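Local coordinates for oxidoreductase (Azotobacter vinelandii, PDB 7D5M), which probably acts as an NAD-dependent dehydrogenase, being an inositol dehydrogenase homologue of the Gfo/Idh/MocA family that binds NAD+ on a Rossmann fold, at residues S89-N94 with V112-L117; W14-G19 with I28-A33; R136-T141 with P361-G366. All coordinates share one frame; numbering follows the deposited sequence.

Contact 1. Residues S89-N94 with V112-L117; sequences SVATPN and VCEKPL. With NAD (nicotinamide-adenine-dinucleotide), chain B.
The amide oxygen of Asn-94, OD1, touches Pro-116 CD and accepts a hydrogen bond at 2.6 Å from O3D, a hydroxyl of the nicotinamide-side ribose of NAD. The other hydroxyl, O2D, lies 3.2 Å from OD1 and 3.0 Å from Lys-115 O, and its one proton may serve either. CG of Asn-94 stands anti to its own carbonyl carbon (chi1 -63°), which brings the amide across the proline ring at about a right angle. The peptide bond before Pro-116 is cis, as in the Glu-Lys-Pro motif of this family.

Behind this site, strands 87-91 and 110-113 of a beta-alpha-beta unit run parallel. Val-90 N donates to Val-112 O at 2.8 Å, and Glu-114 N to Val-90 O at 3.0 Å. Beyond the strand end, a bend at chi2 (-52°) carries the carboxylate of Glu-114 to the nicotinamide, with OE1 3.1 Å from NAD C2N. OE1 also accepts from Lys-115 N and is hydrogen-bonded to Thr-141 OG1, and OE2 is hydrogen-bonded to His-29 NE2, so both oxygens are held. The Glu-114 carboxylate, so close to the ring, would probably help stabilise the cationic nicotinamide of NAD+, while the neutral amide and carbonyl suit the ribose hydroxyls.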
loop_
_atom_site.group_PDB
_atom_site.type_symbol
_atom_site.label_atom_id
_atom_site.label_comp_id
_atom_site.label_asym_id
_atom_site.label_seq_id
_atom_site.Cartn_x
_atom_site.Cartn_y
_atom_site.Cartn_z
ATOM N N SER A 89 18.663 -28.590 -19.531
ATOM C CA SER A 89 18.374 -27.156 -19.345
ATOM C C SER A 89 19.604 -26.330 -19.722
ATOM O O SER A 89 20.716 -26.631 -19.227
ATOM C CB SER A 89 17.905 -26.883 -17.950
ATOM O OG SER A 89 16.616 -27.438 -17.795
ATOM N N VAL A 90 19.393 -25.296 -20.537
ATOM C CA VAL A 90 20.479 -24.430 -21.074
ATOM C C VAL A 90 20.434 -23.093 -20.320
ATOM O O VAL A 90 19.486 -22.319 -20.515
ATOM C CB VAL A 90 20.335 -24.254 -22.595
ATOM C CG1 VAL A 90 21.425 -23.359 -23.160
ATOM C CG2 VAL A 90 20.293 -25.589 -23.321
ATOM N N ALA A 91 21.412 -22.855 -19.456
ATOM C CA ALA A 91 21.472 -21.656 -18.588
ATOM C C ALA A 91 22.817 -20.967 -18.789
ATOM O O ALA A 91 23.350 -20.404 -17.823
ATOM C CB ALA A 91 21.252 -22.049 -17.153
ATOM N N THR A 92 23.336 -21.012 -20.013
ATOM C CA THR A 92 24.588 -20.327 -20.405
ATOM C C THR A 92 24.240 -18.893 -20.770
ATOM O O THR A 92 23.075 -18.520 -20.829
ATOM C CB THR A 92 25.270 -21.064 -21.560
ATOM O OG1 THR A 92 24.302 -21.174 -22.606
ATOM C CG2 THR A 92 25.788 -22.429 -21.164
ATOM N N PRO A 93 25.236 -18.020 -20.994
ATOM C CA PRO A 93 24.951 -16.708 -21.576
ATOM C C PRO A 93 24.296 -16.824 -22.963
ATOM O O PRO A 93 24.446 -17.834 -23.629
ATOM C CB PRO A 93 26.325 -16.035 -21.624
ATOM C CG PRO A 93 27.132 -16.758 -20.559
ATOM C CD PRO A 93 26.647 -18.194 -20.626
ATOM N N ASN A 94 23.603 -15.760 -23.364
ATOM C CA ASN A 94 22.647 -15.722 -24.502
ATOM C C ASN A 94 23.310 -16.210 -25.792
ATOM O O ASN A 94 22.630 -16.919 -26.550
ATOM C CB ASN A 94 22.109 -14.312 -24.731
ATOM C CG ASN A 94 21.308 -13.801 -23.559
ATOM O OD1 ASN A 94 20.962 -14.563 -22.661
ATOM N ND2 ASN A 94 21.025 -12.506 -23.561
ATOM N N VAL A 112 15.014 -27.372 -22.053
ATOM C CA VAL A 112 14.511 -26.119 -21.434
ATOM C C VAL A 112 15.586 -25.065 -21.668
ATOM O O VAL A 112 16.711 -25.221 -21.149
ATOM C CB VAL A 112 14.188 -26.278 -19.944
ATOM C CG1 VAL A 112 13.677 -24.964 -19.375
ATOM C CG2 VAL A 112 13.186 -27.400 -19.711
ATOM N N CYS A 113 15.260 -24.051 -22.458
ATOM C CA CYS A 113 16.236 -23.027 -22.888
ATOM C C CYS A 113 15.933 -21.722 -22.165
ATOM O O CYS A 113 14.771 -21.290 -22.133
ATOM C CB CYS A 113 16.236 -22.823 -24.395
ATOM S SG CYS A 113 17.592 -21.746 -24.945
ATOM N N GLU A 114 16.959 -21.146 -21.558
ATOM C CA GLU A 114 16.854 -19.809 -20.943
ATOM C C GLU A 114 16.512 -18.786 -22.020
ATOM O O GLU A 114 16.946 -18.946 -23.177
ATOM C CB GLU A 114 18.141 -19.445 -20.219
ATOM C CG GLU A 114 18.031 -19.648 -18.742
ATOM C CD GLU A 114 16.831 -18.975 -18.095
ATOM O OE1 GLU A 114 16.039 -18.296 -18.804
ATOM O OE2 GLU A 114 16.679 -19.150 -16.900
ATOM N N LYS A 115 15.710 -17.787 -21.658
ATOM C CA LYS A 115 15.385 -16.678 -22.586
ATOM C C LYS A 115 16.642 -15.823 -22.732
ATOM O O LYS A 115 17.403 -15.691 -21.781
ATOM C CB LYS A 115 14.172 -15.900 -22.078
ATOM C CG LYS A 115 14.326 -15.319 -20.681
ATOM C CD LYS A 115 13.536 -14.050 -20.477
ATOM C CE LYS A 115 14.358 -12.788 -20.649
ATOM N NZ LYS A 115 15.500 -12.752 -19.702
ATOM N N PRO A 116 16.962 -15.301 -23.939
ATOM C CA PRO A 116 16.188 -15.557 -25.146
ATOM C C PRO A 116 16.663 -16.827 -25.857
ATOM O O PRO A 116 17.778 -17.265 -25.654
ATOM C CB PRO A 116 16.504 -14.311 -25.979
ATOM C CG PRO A 116 17.965 -14.058 -25.680
ATOM C CD PRO A 116 18.143 -14.470 -24.230
ATOM N N LEU A 117 15.795 -17.391 -26.684
ATOM C CA LEU A 117 16.111 -18.554 -27.540
ATOM C C LEU A 117 17.439 -18.303 -28.263
ATOM O O LEU A 117 18.257 -19.233 -28.360
ATOM C CB LEU A 117 14.961 -18.715 -28.533
ATOM C CG LEU A 117 14.524 -20.133 -28.858
ATOM C CD1 LEU A 117 14.380 -20.989 -27.604
ATOM C CD2 LEU A 117 13.216 -20.090 -29.628
HETATM P PA NAD B . 25.711 -15.857 -15.339
HETATM O O1A NAD B . 26.827 -15.182 -16.074
HETATM O O2A NAD B . 25.373 -15.460 -13.937
HETATM O O5B NAD B . 25.958 -17.443 -15.387
HETATM C C5B NAD B . 26.541 -18.112 -16.548
HETATM C C4B NAD B . 26.904 -19.518 -16.136
HETATM O O4B NAD B . 27.136 -20.341 -17.308
HETATM C C3B NAD B . 28.184 -19.643 -15.300
HETATM O O3B NAD B . 28.052 -20.717 -14.381
HETATM C C2B NAD B . 29.237 -19.928 -16.377
HETATM O O2B NAD B . 30.412 -20.544 -15.903
HETATM C C1B NAD B . 28.440 -20.884 -17.251
HETATM N N9A NAD B . 28.918 -21.015 -18.619
HETATM C C8A NAD B . 29.251 -19.991 -19.466
HETATM N N7A NAD B . 29.580 -20.399 -20.666
HETATM C C5A NAD B . 29.435 -21.777 -20.615
HETATM C C6A NAD B . 29.622 -22.780 -21.586
HETATM N N6A NAD B . 29.983 -22.533 -22.848
HETATM N N1A NAD B . 29.379 -24.060 -21.212
HETATM C C2A NAD B . 29.010 -24.296 -19.943
HETATM N N3A NAD B . 28.789 -23.432 -18.950
HETATM C C4A NAD B . 29.024 -22.171 -19.356
HETATM O O3 NAD B . 24.345 -15.714 -16.194
HETATM P PN NAD B . 22.806 -15.746 -15.683
HETATM O O1N NAD B . 22.408 -14.382 -15.193
HETATM O O2N NAD B . 22.630 -16.919 -14.765
HETATM O O5D NAD B . 22.013 -15.998 -17.053
HETATM C C5D NAD B . 22.216 -17.175 -17.838
HETATM C C4D NAD B . 21.065 -17.240 -18.803
HETATM O O4D NAD B . 19.826 -17.234 -18.049
HETATM C C3D NAD B . 20.974 -16.044 -19.757
HETATM O O3D NAD B . 20.488 -16.477 -21.015
HETATM C C2D NAD B . 19.978 -15.114 -19.054
HETATM O O2D NAD B . 19.294 -14.247 -19.947
HETATM C C1D NAD B . 19.014 -16.140 -18.455
HETATM N N1N NAD B . 18.249 -15.656 -17.266
HETATM C C2N NAD B . 16.878 -15.802 -17.248
HETATM C C3N NAD B . 16.125 -15.317 -16.178
HETATM C C7N NAD B . 14.650 -15.656 -16.158
HETATM O O7N NAD B . 14.231 -16.539 -16.915
HETATM N N7N NAD B . 13.878 -15.004 -15.294
HETATM C C4N NAD B . 16.765 -14.569 -15.184
HETATM C C5N NAD B . 18.150 -14.417 -15.227
HETATM C C6N NAD B . 18.871 -15.093 -16.187
#

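Contact 2. Residues W14-G19 with I28-A33; sequences WAMVGG and IHRSAA. With NAD (nicotinamide-adenine-dinucleotide), chain B.
Arg-30 reaches from its helix to Gly-19 in the first beta-alpha step of the Rossmann fold, where strand 12-16 leads through a glycine-rich loop into helix 26-34; segments 14-16 and 28-33 of the two run antiparallel (167°). Arg-30 NH1 donates to Gly-19 O at 2.8 Å, with the oxygen close to the guanidinium plane. Met-16 SD is a second, weak acceptor for NH1. The bend at chi3 (-64°) turns the guanidinium back toward the loop, while Arg-30 CG rests 3.6 Å from Met-16 SD. Arg-30 NH2 gives a hydrogen to water 1 at 2.8 Å and another bond to Asn-3 O of a second subunit, so one side chain ties the loop to the subunit interface. An alanine here would probably deprive Gly-19 O of its strong donor and let the loop shift, with the bond to the neighbouring subunit lost.

Glycine suits both loop positions, since each has positive phi: a CB on Gly-18 would crowd NAD O4B, and one on Gly-19 would clash with Met-16 CE. That methyl instead packs on His-29 CB at 3.7 Å. Both ring nitrogens of His-29 have partners, NE2 bonding Glu-114 OE2 and ND1 the hydroxyl of Tyr-337, which fixes the ring's rotation beside the cofactor site. Trp-14 buries a large ring whose single polar atom, NE1, is satisfied by Ser-89 OG. With CG anti to the backbone N (chi1 -178°), the indole extends from the strand to the helix, its CH2 reaching Arg-30 CA edge-on at 3.9 Å. Alanine is small enough to approach that ring closely: Ala-33 CB sits over one face in a CH-pi contact, 3.7 Å from the centroid of the six-membered ring.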
loop_
_atom_site.group_PDB
_atom_site.type_symbol
_atom_site.label_atom_id
_atom_site.label_comp_id
_atom_site.label_asym_id
_atom_site.label_seq_id
_atom_site.Cartn_x
_atom_site.Cartn_y
_atom_site.Cartn_z
ATOM N N TRP A 14 18.221 -35.900 -16.410
ATOM C CA TRP A 14 18.395 -34.456 -16.704
ATOM C C TRP A 14 19.836 -33.988 -16.498
ATOM O O TRP A 14 20.533 -34.461 -15.581
ATOM C CB TRP A 14 17.389 -33.682 -15.848
ATOM C CG TRP A 14 17.349 -32.197 -16.025
ATOM C CD1 TRP A 14 17.019 -31.486 -17.145
ATOM C CD2 TRP A 14 17.544 -31.234 -14.976
ATOM N NE1 TRP A 14 17.040 -30.141 -16.867
ATOM C CE2 TRP A 14 17.353 -29.960 -15.541
ATOM C CE3 TRP A 14 17.890 -31.332 -13.623
ATOM C CZ2 TRP A 14 17.506 -28.791 -14.789
ATOM C CZ3 TRP A 14 18.031 -30.179 -12.882
ATOM C CH2 TRP A 14 17.834 -28.930 -13.460
ATOM N N ALA A 15 20.240 -33.025 -17.325
ATOM C CA ALA A 15 21.521 -32.306 -17.242
ATOM C C ALA A 15 21.268 -30.803 -17.330
ATOM O O ALA A 15 20.226 -30.364 -17.880
ATOM C CB ALA A 15 22.435 -32.750 -18.351
ATOM N N MET A 16 22.231 -30.039 -16.837
ATOM C CA MET A 16 22.326 -28.589 -17.098
ATOM C C MET A 16 23.588 -28.319 -17.908
ATOM O O MET A 16 24.592 -29.039 -17.731
ATOM C CB MET A 16 22.350 -27.793 -15.796
ATOM C CG MET A 16 21.007 -27.783 -15.115
ATOM S SD MET A 16 20.945 -26.490 -13.854
ATOM C CE MET A 16 20.815 -25.030 -14.885
ATOM N N VAL A 17 23.500 -27.341 -18.802
ATOM C CA VAL A 17 24.682 -26.659 -19.394
ATOM C C VAL A 17 24.660 -25.230 -18.867
ATOM O O VAL A 17 23.637 -24.544 -19.061
ATOM C CB VAL A 17 24.674 -26.709 -20.931
ATOM C CG1 VAL A 17 25.960 -26.132 -21.501
ATOM C CG2 VAL A 17 24.460 -28.120 -21.442
ATOM N N GLY A 18 25.728 -24.842 -18.171
ATOM C CA GLY A 18 25.782 -23.585 -17.411
ATOM C C GLY A 18 25.080 -23.765 -16.080
ATOM O O GLY A 18 24.891 -24.916 -15.658
ATOM N N GLY A 19 24.683 -22.664 -15.451
ATOM C CA GLY A 19 24.072 -22.688 -14.113
ATOM C C GLY A 19 25.069 -23.103 -13.047
ATOM O O GLY A 19 24.640 -23.667 -12.033
ATOM N N ILE A 28 17.691 -21.670 -9.347
ATOM C CA ILE A 28 16.207 -21.739 -9.477
ATOM C C ILE A 28 15.835 -22.814 -10.509
ATOM O O ILE A 28 14.832 -23.516 -10.291
ATOM C CB ILE A 28 15.555 -20.372 -9.758
ATOM C CG1 ILE A 28 14.030 -20.500 -9.674
ATOM C CG2 ILE A 28 16.003 -19.774 -11.086
ATOM C CD1 ILE A 28 13.320 -19.191 -9.473
ATOM N N HIS A 29 16.637 -23.022 -11.554
ATOM C CA HIS A 29 16.420 -24.162 -12.482
ATOM C C HIS A 29 16.359 -25.472 -11.694
ATOM O O HIS A 29 15.405 -26.250 -11.897
ATOM C CB HIS A 29 17.499 -24.238 -13.554
ATOM C CG HIS A 29 17.268 -23.287 -14.678
ATOM N ND1 HIS A 29 16.512 -23.631 -15.785
ATOM C CD2 HIS A 29 17.659 -22.008 -14.863
ATOM C CE1 HIS A 29 16.467 -22.606 -16.612
ATOM N NE2 HIS A 29 17.168 -21.600 -16.071
ATOM N N ARG A 30 17.368 -25.735 -10.873
ATOM C CA ARG A 30 17.476 -27.006 -10.114
ATOM C C ARG A 30 16.368 -27.069 -9.059
ATOM O O ARG A 30 15.782 -28.139 -8.878
ATOM C CB ARG A 30 18.858 -27.149 -9.489
ATOM C CG ARG A 30 19.959 -27.356 -10.516
ATOM C CD ARG A 30 21.306 -27.630 -9.862
ATOM N NE ARG A 30 21.799 -26.510 -9.069
ATOM C CZ ARG A 30 22.488 -25.478 -9.552
ATOM N NH1 ARG A 30 22.756 -25.401 -10.844
ATOM N NH2 ARG A 30 22.889 -24.513 -8.744
ATOM N N SER A 31 16.145 -25.983 -8.334
ATOM C CA SER A 31 15.104 -25.946 -7.277
ATOM C C SER A 31 13.766 -26.395 -7.875
ATOM O O SER A 31 13.098 -27.257 -7.283
ATOM C CB SER A 31 15.038 -24.585 -6.640
ATOM O OG SER A 31 14.280 -24.640 -5.441
ATOM N N ALA A 32 13.401 -25.854 -9.036
ATOM C CA ALA A 32 12.111 -26.115 -9.710
ATOM C C ALA A 32 12.110 -27.514 -10.345
ATOM O O ALA A 32 11.081 -28.200 -10.257
ATOM C CB ALA A 32 11.855 -25.043 -10.743
ATOM N N ALA A 33 13.204 -27.905 -10.994
ATOM C CA ALA A 33 13.287 -29.172 -11.762
ATOM C C ALA A 33 13.267 -30.388 -10.817
ATOM O O ALA A 33 12.577 -31.390 -11.122
ATOM C CB ALA A 33 14.515 -29.158 -12.629
HETATM P PA NAD B . 25.711 -15.857 -15.339
HETATM O O1A NAD B . 26.827 -15.182 -16.074
HETATM O O2A NAD B . 25.373 -15.460 -13.937
HETATM O O5B NAD B . 25.958 -17.443 -15.387
HETATM C C5B NAD B . 26.541 -18.112 -16.548
HETATM C C4B NAD B . 26.904 -19.518 -16.136
HETATM O O4B NAD B . 27.136 -20.341 -17.308
HETATM C C3B NAD B . 28.184 -19.643 -15.300
HETATM O O3B NAD B . 28.052 -20.717 -14.381
HETATM C C2B NAD B . 29.237 -19.928 -16.377
HETATM O O2B NAD B . 30.412 -20.544 -15.903
HETATM C C1B NAD B . 28.440 -20.884 -17.251
HETATM N N9A NAD B . 28.918 -21.015 -18.619
HETATM C C8A NAD B . 29.251 -19.991 -19.466
HETATM N N7A NAD B . 29.580 -20.399 -20.666
HETATM C C5A NAD B . 29.435 -21.777 -20.615
HETATM C C6A NAD B . 29.622 -22.780 -21.586
HETATM N N6A NAD B . 29.983 -22.533 -22.848
HETATM N N1A NAD B . 29.379 -24.060 -21.212
HETATM C C2A NAD B . 29.010 -24.296 -19.943
HETATM N N3A NAD B . 28.789 -23.432 -18.950
HETATM C C4A NAD B . 29.024 -22.171 -19.356
HETATM O O3 NAD B . 24.345 -15.714 -16.194
HETATM P PN NAD B . 22.806 -15.746 -15.683
HETATM O O1N NAD B . 22.408 -14.382 -15.193
HETATM O O2N NAD B . 22.630 -16.919 -14.765
HETATM O O5D NAD B . 22.013 -15.998 -17.053
HETATM C C5D NAD B . 22.216 -17.175 -17.838
HETATM C C4D NAD B . 21.065 -17.240 -18.803
HETATM O O4D NAD B . 19.826 -17.234 -18.049
HETATM C C3D NAD B . 20.974 -16.044 -19.757
HETATM O O3D NAD B . 20.488 -16.477 -21.015
HETATM C C2D NAD B . 19.978 -15.114 -19.054
HETATM O O2D NAD B . 19.294 -14.247 -19.947
HETATM C C1D NAD B . 19.014 -16.140 -18.455
HETATM N N1N NAD B . 18.249 -15.656 -17.266
HETATM C C2N NAD B . 16.878 -15.802 -17.248
HETATM C C3N NAD B . 16.125 -15.317 -16.178
HETATM C C7N NAD B . 14.650 -15.656 -16.158
HETATM O O7N NAD B . 14.231 -16.539 -16.915
HETATM N N7N NAD B . 13.878 -15.004 -15.294
HETATM C C4N NAD B . 16.765 -14.569 -15.184
HETATM C C5N NAD B . 18.150 -14.417 -15.227
HETATM C C6N NAD B . 18.871 -15.093 -16.187
HETATM O O HOH W 1 24.171 -22.103 -9.160
#

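Contact 3. Residues R136-T141 with P361-G366; sequences RVVGVT and PDIHAG. With NAD (nicotinamide-adenine-dinucleotide), chain B.
Val-140 N donates to Pro-361 O at 3.0 Å, nearly straight at the hydrogen (162°), although the donor stands well above the carbonyl plane (50° out of it) and so misses the lone pairs. The proline ring returns toward the same residue, CB lying 3.2 Å from Val-140 O. Val-140 CG2 meets Asp-362 O at 3.5 Å and also approaches Gly-366 CA. Glycine fits here because a CB would come tight against that methyl. Val-138 makes the apolar side-chain contact, CG1 lying 4.0 Å from Ile-363 CD1, and Asp-362 CA approaches Val-138 O as a C-H donor. Beta-branched residues suit a strand whose alternate side chains must present a compact face to the helix.

One shell out, Asp-362 is the N-cap of helix 363-381. Its CG lies between its own N and carbonyl carbon (chi1 60°), a turn that brings OD1 back over the first turn of the helix, where it accepts from Ala-365 N at 3.1 Å. Water 2 accepts from Val-138 N at 3.0 Å and, weakly, from Ile-363 N, bridging the strand to the first turn. Strand 138-140 is the last of the parallel sheet within the chain; Gly-139 bonds inward to Val-111 and Cys-113, while Val-138 and Val-140 face the helix. The contact thus seats a helix from the C-terminal family region against the edge of the Rossmann sheet. The capping carboxylate would probably offset the helix dipole, while the main-chain N-H groups of Val-138 and Val-140 are met by a water and by Pro-361 O.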
loop_
_atom_site.group_PDB
_atom_site.type_symbol
_atom_site.label_atom_id
_atom_site.label_comp_id
_atom_site.label_asym_id
_atom_site.label_seq_id
_atom_site.Cartn_x
_atom_site.Cartn_y
_atom_site.Cartn_z
ATOM N N ARG A 136 10.667 -32.884 -30.318
ATOM C CA ARG A 136 11.197 -32.557 -28.975
ATOM C C ARG A 136 10.380 -31.401 -28.401
ATOM O O ARG A 136 9.934 -30.529 -29.163
ATOM C CB ARG A 136 12.686 -32.187 -29.028
ATOM C CG ARG A 136 13.601 -33.245 -29.632
ATOM C CD ARG A 136 13.672 -34.559 -28.868
ATOM N NE ARG A 136 12.503 -35.411 -29.067
ATOM C CZ ARG A 136 12.215 -36.496 -28.359
ATOM N NH1 ARG A 136 13.043 -36.914 -27.416
ATOM N NH2 ARG A 136 11.102 -37.168 -28.605
ATOM N N VAL A 137 10.183 -31.435 -27.090
ATOM C CA VAL A 137 9.654 -30.300 -26.285
ATOM C C VAL A 137 10.801 -29.314 -26.075
ATOM O O VAL A 137 11.903 -29.759 -25.730
ATOM C CB VAL A 137 9.099 -30.800 -24.944
ATOM C CG1 VAL A 137 8.685 -29.645 -24.050
ATOM C CG2 VAL A 137 7.947 -31.770 -25.152
ATOM N N VAL A 138 10.552 -28.026 -26.298
ATOM C CA VAL A 138 11.474 -26.936 -25.870
ATOM C C VAL A 138 10.689 -26.028 -24.924
ATOM O O VAL A 138 9.843 -25.262 -25.405
ATOM C CB VAL A 138 12.069 -26.154 -27.058
ATOM C CG1 VAL A 138 12.933 -24.994 -26.581
ATOM C CG2 VAL A 138 12.879 -27.060 -27.976
ATOM N N GLY A 139 10.944 -26.128 -23.620
ATOM C CA GLY A 139 10.423 -25.146 -22.652
ATOM C C GLY A 139 11.267 -23.889 -22.692
ATOM O O GLY A 139 12.474 -24.000 -22.977
ATOM N N VAL A 140 10.666 -22.733 -22.417
ATOM C CA VAL A 140 11.406 -21.452 -22.270
ATOM C C VAL A 140 11.028 -20.857 -20.911
ATOM O O VAL A 140 9.835 -20.839 -20.575
ATOM C CB VAL A 140 11.133 -20.506 -23.451
ATOM C CG1 VAL A 140 11.870 -19.192 -23.305
ATOM C CG2 VAL A 140 11.495 -21.169 -24.767
ATOM N N THR A 141 12.014 -20.414 -20.130
ATOM C CA THR A 141 11.795 -20.070 -18.696
ATOM C C THR A 141 11.281 -18.633 -18.577
ATOM O O THR A 141 11.919 -17.807 -17.885
ATOM C CB THR A 141 13.020 -20.424 -17.843
ATOM O OG1 THR A 141 14.205 -20.166 -18.577
ATOM C CG2 THR A 141 13.047 -21.881 -17.446
ATOM N N PRO A 361 5.180 -22.124 -21.514
ATOM C CA PRO A 361 6.004 -21.360 -22.440
ATOM C C PRO A 361 6.904 -22.317 -23.224
ATOM O O PRO A 361 7.680 -23.043 -22.630
ATOM C CB PRO A 361 6.823 -20.392 -21.576
ATOM C CG PRO A 361 6.356 -20.604 -20.153
ATOM C CD PRO A 361 5.493 -21.842 -20.106
ATOM N N ASP A 362 6.751 -22.310 -24.540
ATOM C CA ASP A 362 7.316 -23.357 -25.422
ATOM C C ASP A 362 8.151 -22.707 -26.527
ATOM O O ASP A 362 8.445 -21.503 -26.465
ATOM C CB ASP A 362 6.188 -24.226 -25.980
ATOM C CG ASP A 362 5.161 -23.475 -26.807
ATOM O OD1 ASP A 362 5.375 -22.271 -27.092
ATOM O OD2 ASP A 362 4.131 -24.091 -27.138
ATOM N N ILE A 363 8.523 -23.506 -27.518
ATOM C CA ILE A 363 9.359 -23.057 -28.660
ATOM C C ILE A 363 8.694 -21.835 -29.311
ATOM O O ILE A 363 9.409 -20.891 -29.683
ATOM C CB ILE A 363 9.582 -24.223 -29.648
ATOM C CG1 ILE A 363 10.600 -23.855 -30.728
ATOM C CG2 ILE A 363 8.267 -24.695 -30.255
ATOM C CD1 ILE A 363 11.995 -23.574 -30.202
ATOM N N HIS A 364 7.368 -21.848 -29.450
ATOM C CA HIS A 364 6.597 -20.785 -30.148
ATOM C C HIS A 364 6.696 -19.479 -29.353
ATOM O O HIS A 364 6.880 -18.424 -29.968
ATOM C CB HIS A 364 5.143 -21.218 -30.367
ATOM C CG HIS A 364 5.020 -22.518 -31.081
ATOM N ND1 HIS A 364 5.355 -22.656 -32.405
ATOM C CD2 HIS A 364 4.607 -23.735 -30.659
ATOM C CE1 HIS A 364 5.147 -23.906 -32.776
ATOM N NE2 HIS A 364 4.699 -24.589 -31.721
ATOM N N ALA A 365 6.610 -19.546 -28.026
ATOM C CA ALA A 365 6.774 -18.354 -27.158
ATOM C C ALA A 365 8.189 -17.797 -27.343
ATOM O O ALA A 365 8.342 -16.558 -27.440
ATOM C CB ALA A 365 6.511 -18.712 -25.723
ATOM N N GLY A 366 9.191 -18.679 -27.378
ATOM C CA GLY A 366 10.598 -18.299 -27.572
ATOM C C GLY A 366 10.779 -17.557 -28.886
ATOM O O GLY A 366 11.438 -16.497 -28.885
HETATM P PA NAD B . 25.711 -15.857 -15.339
HETATM O O1A NAD B . 26.827 -15.182 -16.074
HETATM O O2A NAD B . 25.373 -15.460 -13.937
HETATM O O5B NAD B . 25.958 -17.443 -15.387
HETATM C C5B NAD B . 26.541 -18.112 -16.548
HETATM C C4B NAD B . 26.904 -19.518 -16.136
HETATM O O4B NAD B . 27.136 -20.341 -17.308
HETATM C C3B NAD B . 28.184 -19.643 -15.300
HETATM O O3B NAD B . 28.052 -20.717 -14.381
HETATM C C2B NAD B . 29.237 -19.928 -16.377
HETATM O O2B NAD B . 30.412 -20.544 -15.903
HETATM C C1B NAD B . 28.440 -20.884 -17.251
HETATM N N9A NAD B . 28.918 -21.015 -18.619
HETATM C C8A NAD B . 29.251 -19.991 -19.466
HETATM N N7A NAD B . 29.580 -20.399 -20.666
HETATM C C5A NAD B . 29.435 -21.777 -20.615
HETATM C C6A NAD B . 29.622 -22.780 -21.586
HETATM N N6A NAD B . 29.983 -22.533 -22.848
HETATM N N1A NAD B . 29.379 -24.060 -21.212
HETATM C C2A NAD B . 29.010 -24.296 -19.943
HETATM N N3A NAD B . 28.789 -23.432 -18.950
HETATM C C4A NAD B . 29.024 -22.171 -19.356
HETATM O O3 NAD B . 24.345 -15.714 -16.194
HETATM P PN NAD B . 22.806 -15.746 -15.683
HETATM O O1N NAD B . 22.408 -14.382 -15.193
HETATM O O2N NAD B . 22.630 -16.919 -14.765
HETATM O O5D NAD B . 22.013 -15.998 -17.053
HETATM C C5D NAD B . 22.216 -17.175 -17.838
HETATM C C4D NAD B . 21.065 -17.240 -18.803
HETATM O O4D NAD B . 19.826 -17.234 -18.049
HETATM C C3D NAD B . 20.974 -16.044 -19.757
HETATM O O3D NAD B . 20.488 -16.477 -21.015
HETATM C C2D NAD B . 19.978 -15.114 -19.054
HETATM O O2D NAD B . 19.294 -14.247 -19.947
HETATM C C1D NAD B . 19.014 -16.140 -18.455
HETATM N N1N NAD B . 18.249 -15.656 -17.266
HETATM C C2N NAD B . 16.878 -15.802 -17.248
HETATM C C3N NAD B . 16.125 -15.317 -16.178
HETATM C C7N NAD B . 14.650 -15.656 -16.158
HETATM O O7N NAD B . 14.231 -16.539 -16.915
HETATM N N7N NAD B . 13.878 -15.004 -15.294
HETATM C C4N NAD B . 16.765 -14.569 -15.184
HETATM C C5N NAD B . 18.150 -14.417 -15.227
HETATM C C6N NAD B . 18.871 -15.093 -16.187
HETATM O O HOH W 2 8.072 -26.800 -27.478
#

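All three contacts are buried and share one parallel sheet. Contact 1 pairs two of its strands, contact 2 covers a neighbouring strand with a helix, and contact 3 meets its edge strand 138-140 with a helix distant in sequence. Contact 2 alone also reaches another subunit. Their chemistry follows their place: main-chain pairing and cofactor-binding polar groups in contact 1, indole, thioether and guanidinium in contact 2, aliphatic side chains and a helix cap in contact 3. The contacts also touch: Ala-91 N probably bonds Val-17 O, and Cys-113 N Gly-139 O. Around NAD, 89-94 spans adenine to nicotinamide ribose, 112-117 meets that ribose and the nicotinamide, 14-19 the adenosine half, and Thr-141 of contact 3 nears the carboxamide.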